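Side-chain contacts in OTU domain-containing protein wMelOTU (Wolbachia pipientis wMel, PDB 6W9O), which is an OTU-family cysteine protease, a bacterial deubiquitinase that probably acts as an effector by cleaving ubiquitin from host proteins: residues Glu68-Thr71 / Ala72-Arg76; Pro126-Glu129 / Gly130-Cys134. One frame throughout, in Å; residues are numbered along the deposited sequence.

Interaction 1. Residues Glu68-Thr71 / Ala72-Arg76; sequences EQVT and AEKLR
At Thr-71 the backbone passes from extended loop into helix 72-84, and Leu-75 N closes the first turn by donating to Thr-71 O at 3.0 Å. Thr-71 is the N-cap residue: OG1 lies between its backbone N and carbonyl carbon (chi1 64°), a position from which it reaches forward to the first turn and accepts from Lys-74 N, 3.0 Å away, with an N-H...O angle of 157°. A short, branched hydroxyl residue suits this place, because it supplies an acceptor to a first-turn amide that lacks the helical carbonyl four residues back. The same OG1 meets a water at 2.8 Å, which in turn donates a long, weak bond to Glu-73 OE2. Glu-73, in the first turn, is probably favoured by the positive end of the helix dipole.

Val-70, just before the cap, and Leu-75, four residues after it, form a hydrophobic staple. Val-70 CG1, anti to the backbone N, reaches Leu-75 CD2 at 3.5 Å, the two side chains crossing at about a right angle, and presses on Lys-74 CG at 3.3 Å, which is tight. Lys-74 thus lends its aliphatic base while its chain bends at chi2 and carries the amine away. Tyr-137 of helix 126-137 touches both Val-70 and Leu-75.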
# COMPACT_ATOMS: atom_id res chain seq x y z
N GLU A 68 -5.99 -13.04 -1.43
CA GLU A 68 -4.61 -13.46 -1.23
C GLU A 68 -4.12 -12.98 0.14
O GLU A 68 -4.22 -11.79 0.47
CB GLU A 68 -3.74 -12.87 -2.35
CG GLU A 68 -2.30 -13.46 -2.27
CD GLU A 68 -1.52 -13.40 -3.58
OE1 GLU A 68 -1.97 -12.74 -4.56
OE2 GLU A 68 -0.43 -14.01 -3.60
N GLN A 69 -3.64 -13.93 0.97
CA GLN A 69 -3.15 -13.65 2.32
C GLN A 69 -1.63 -13.57 2.29
O GLN A 69 -0.96 -14.57 1.99
CB GLN A 69 -3.55 -14.78 3.27
CG GLN A 69 -4.99 -14.77 3.64
CD GLN A 69 -5.36 -15.95 4.58
OE1 GLN A 69 -4.74 -17.00 4.54
NE2 GLN A 69 -6.37 -15.76 5.39
N VAL A 70 -1.09 -12.42 2.68
CA VAL A 70 0.35 -12.19 2.77
C VAL A 70 0.56 -11.45 4.10
O VAL A 70 -0.10 -10.45 4.35
CB VAL A 70 0.80 -11.27 1.60
CG1 VAL A 70 2.30 -11.06 1.60
CG2 VAL A 70 0.42 -11.89 0.24
N THR A 71 1.53 -11.89 4.90
CA THR A 71 1.81 -11.14 6.13
C THR A 71 2.52 -9.83 5.82
O THR A 71 3.09 -9.63 4.75
CB THR A 71 2.69 -11.94 7.09
OG1 THR A 71 3.97 -12.14 6.47
CG2 THR A 71 2.05 -13.29 7.46
N ALA A 72 2.48 -8.93 6.80
CA ALA A 72 3.21 -7.68 6.64
C ALA A 72 4.71 -7.93 6.49
O ALA A 72 5.39 -7.22 5.71
CB ALA A 72 2.90 -6.77 7.85
N GLU A 73 5.23 -8.93 7.19
CA GLU A 73 6.65 -9.28 7.04
C GLU A 73 6.94 -9.76 5.63
O GLU A 73 7.99 -9.44 5.06
CB GLU A 73 7.08 -10.32 8.08
CG GLU A 73 8.51 -10.74 7.92
CD GLU A 73 8.93 -11.79 8.93
OE1 GLU A 73 10.15 -11.92 9.16
OE2 GLU A 73 8.04 -12.48 9.49
N LYS A 74 6.05 -10.59 5.06
CA LYS A 74 6.28 -11.06 3.71
C LYS A 74 6.26 -9.90 2.72
O LYS A 74 7.06 -9.90 1.78
CB LYS A 74 5.19 -12.09 3.35
CG LYS A 74 5.23 -12.59 1.87
CD LYS A 74 6.50 -13.27 1.48
CE LYS A 74 6.29 -14.06 0.17
NZ LYS A 74 7.57 -14.72 -0.23
N LEU A 75 5.39 -8.90 2.93
CA LEU A 75 5.37 -7.74 2.03
C LEU A 75 6.69 -6.96 2.11
O LEU A 75 7.22 -6.54 1.07
CB LEU A 75 4.19 -6.81 2.33
CG LEU A 75 2.86 -7.52 2.07
CD1 LEU A 75 1.77 -6.59 2.60
CD2 LEU A 75 2.62 -7.75 0.56
N ARG A 76 7.26 -6.81 3.32
CA ARG A 76 8.60 -6.20 3.41
C ARG A 76 9.62 -7.06 2.68
O ARG A 76 10.48 -6.54 1.96
CB ARG A 76 9.02 -6.02 4.88
CG ARG A 76 8.23 -4.93 5.62
CD ARG A 76 8.73 -4.86 7.06
NE ARG A 76 8.08 -3.76 7.80
CZ ARG A 76 8.48 -2.48 7.74
NH1 ARG A 76 9.51 -2.09 6.96
NH2 ARG A 76 7.82 -1.58 8.48
O HOH W 1 5.71 -14.08 7.58

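Interaction 2. Residues Pro126-Glu129 / Gly130-Cys134; sequences PDVE and GRILC
Ile-132 rests on the carbonyl of Val-128, its CG1 3.4 Å from Val-128 O, while Ile-132 N donates to that same oxygen at 3.0 Å, in the carbonyl plane. One residue on, the pattern recurs: Leu-133 N donates to Glu-129 O at 2.9 Å, tilted 20° from the carbonyl plane, and Leu-133 CG sits 3.2 Å from the same oxygen. Both side chains have their first branch beside the backbone N (chi1 -67° for Ile-132), which brings it back over the preceding turn. Side chain to side chain the touch is looser, Val-128 CG1 lying 4.4 Å from Ile-132 CD1.

The turn before is wider, of pi type: Arg-131 N reaches back five residues to Pro-126 O in a weak bond of 3.2 Å. Pro-126 O also lies 3.1 Å from Gly-130 CA, a close approach that explains the glycine, since a beta carbon would clash with this oxygen. Proline has no amide hydrogen, and none is needed here so early in the helix.

Polar ends are held from outside. The bent chain of the buried Glu-129 brings OE1 to Asp-125 N and OE2 to Tyr-113 OH; Arg-131, extended, donates from NE to Asn-162 O and makes a cation-pi contact with Trp-90; Asp-127 OD1 is hydrogen-bonded to Ser-165 OG. Around the helix, Leu-133 faces helices 53-66 and 72-84, Ile-132 and Val-128 meet helix 89-95, and Pro-126 and Cys-134 pack on Leu-141 of strand 140-146.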
# COMPACT_ATOMS: atom_id res chain seq x y z
N PRO A 126 3.97 4.54 -0.09
CA PRO A 126 3.22 4.11 -1.31
C PRO A 126 3.98 4.33 -2.59
O PRO A 126 3.84 3.51 -3.51
CB PRO A 126 1.97 5.00 -1.30
CG PRO A 126 1.75 5.29 0.16
CD PRO A 126 3.16 5.40 0.80
N ASP A 127 4.79 5.39 -2.69
CA ASP A 127 5.44 5.68 -3.94
C ASP A 127 6.57 4.70 -4.24
O ASP A 127 7.02 4.62 -5.39
CB ASP A 127 6.06 7.06 -3.93
CG ASP A 127 5.04 8.18 -3.87
OD1 ASP A 127 3.94 8.07 -4.45
OD2 ASP A 127 5.39 9.22 -3.24
N VAL A 128 7.09 4.02 -3.21
CA VAL A 128 8.21 3.11 -3.45
C VAL A 128 7.75 1.68 -3.17
O VAL A 128 7.58 0.86 -4.11
CB VAL A 128 9.45 3.47 -2.60
CG1 VAL A 128 10.58 2.48 -2.95
CG2 VAL A 128 9.89 4.93 -2.89
N GLU A 129 7.52 1.36 -1.91
CA GLU A 129 7.04 0.02 -1.60
C GLU A 129 5.69 -0.24 -2.22
O GLU A 129 5.42 -1.36 -2.66
CB GLU A 129 6.97 -0.16 -0.09
CG GLU A 129 8.40 -0.24 0.56
CD GLU A 129 9.10 1.08 0.62
OE1 GLU A 129 8.47 2.07 1.03
OE2 GLU A 129 10.29 1.11 0.26
N GLY A 130 4.80 0.77 -2.28
CA GLY A 130 3.50 0.53 -2.93
C GLY A 130 3.65 0.15 -4.39
O GLY A 130 3.01 -0.80 -4.88
N ARG A 131 4.54 0.82 -5.11
CA ARG A 131 4.77 0.50 -6.52
C ARG A 131 5.33 -0.91 -6.69
O ARG A 131 4.90 -1.67 -7.59
CB ARG A 131 5.69 1.56 -7.12
CG ARG A 131 5.99 1.29 -8.58
CD ARG A 131 6.67 2.55 -9.23
NE ARG A 131 6.98 2.26 -10.62
CZ ARG A 131 7.55 3.16 -11.44
NH1 ARG A 131 7.83 4.36 -10.99
NH2 ARG A 131 7.81 2.82 -12.69
N ILE A 132 6.25 -1.30 -5.80
CA ILE A 132 6.81 -2.66 -5.85
C ILE A 132 5.72 -3.69 -5.62
O ILE A 132 5.64 -4.71 -6.33
CB ILE A 132 7.93 -2.82 -4.79
CG1 ILE A 132 9.14 -1.96 -5.14
CG2 ILE A 132 8.27 -4.36 -4.64
CD1 ILE A 132 10.13 -1.80 -3.94
N LEU A 133 4.85 -3.46 -4.63
CA LEU A 133 3.84 -4.48 -4.32
C LEU A 133 2.74 -4.51 -5.38
O LEU A 133 2.14 -5.57 -5.63
CB LEU A 133 3.25 -4.21 -2.94
CG LEU A 133 4.29 -4.24 -1.81
CD1 LEU A 133 3.64 -3.81 -0.50
CD2 LEU A 133 4.91 -5.67 -1.74
N CYS A 134 2.43 -3.37 -6.01
CA CYS A 134 1.45 -3.36 -7.09
C CYS A 134 1.96 -4.23 -8.23
O CYS A 134 1.20 -5.01 -8.85
CB CYS A 134 1.28 -1.92 -7.59
SG CYS A 134 0.16 -1.00 -6.52

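In the fold
Interactions 1 and 2 lie in series along the chain, with centres about 13 Å apart, and meet where helix 72-84 packs against helix 126-137: Leu-75 O is 3.7 Å from Leu-133 CD2. Leu-75 therefore serves both, as part of the apolar side of the capped first turn and as a neighbour of Leu-133. Helix 53-66 adjoins both, since Phe-55 touches Ala-72 and Leu-75 of interaction 1 and Glu-129 of interaction 2. The two differ in depth: the contact within 126-134 is largely buried, its centre about 6 Å from that of the chain, whereas 68-76 is partly exposed at about 11 Å. Both belong to the helical part of the OTU-like protease domain.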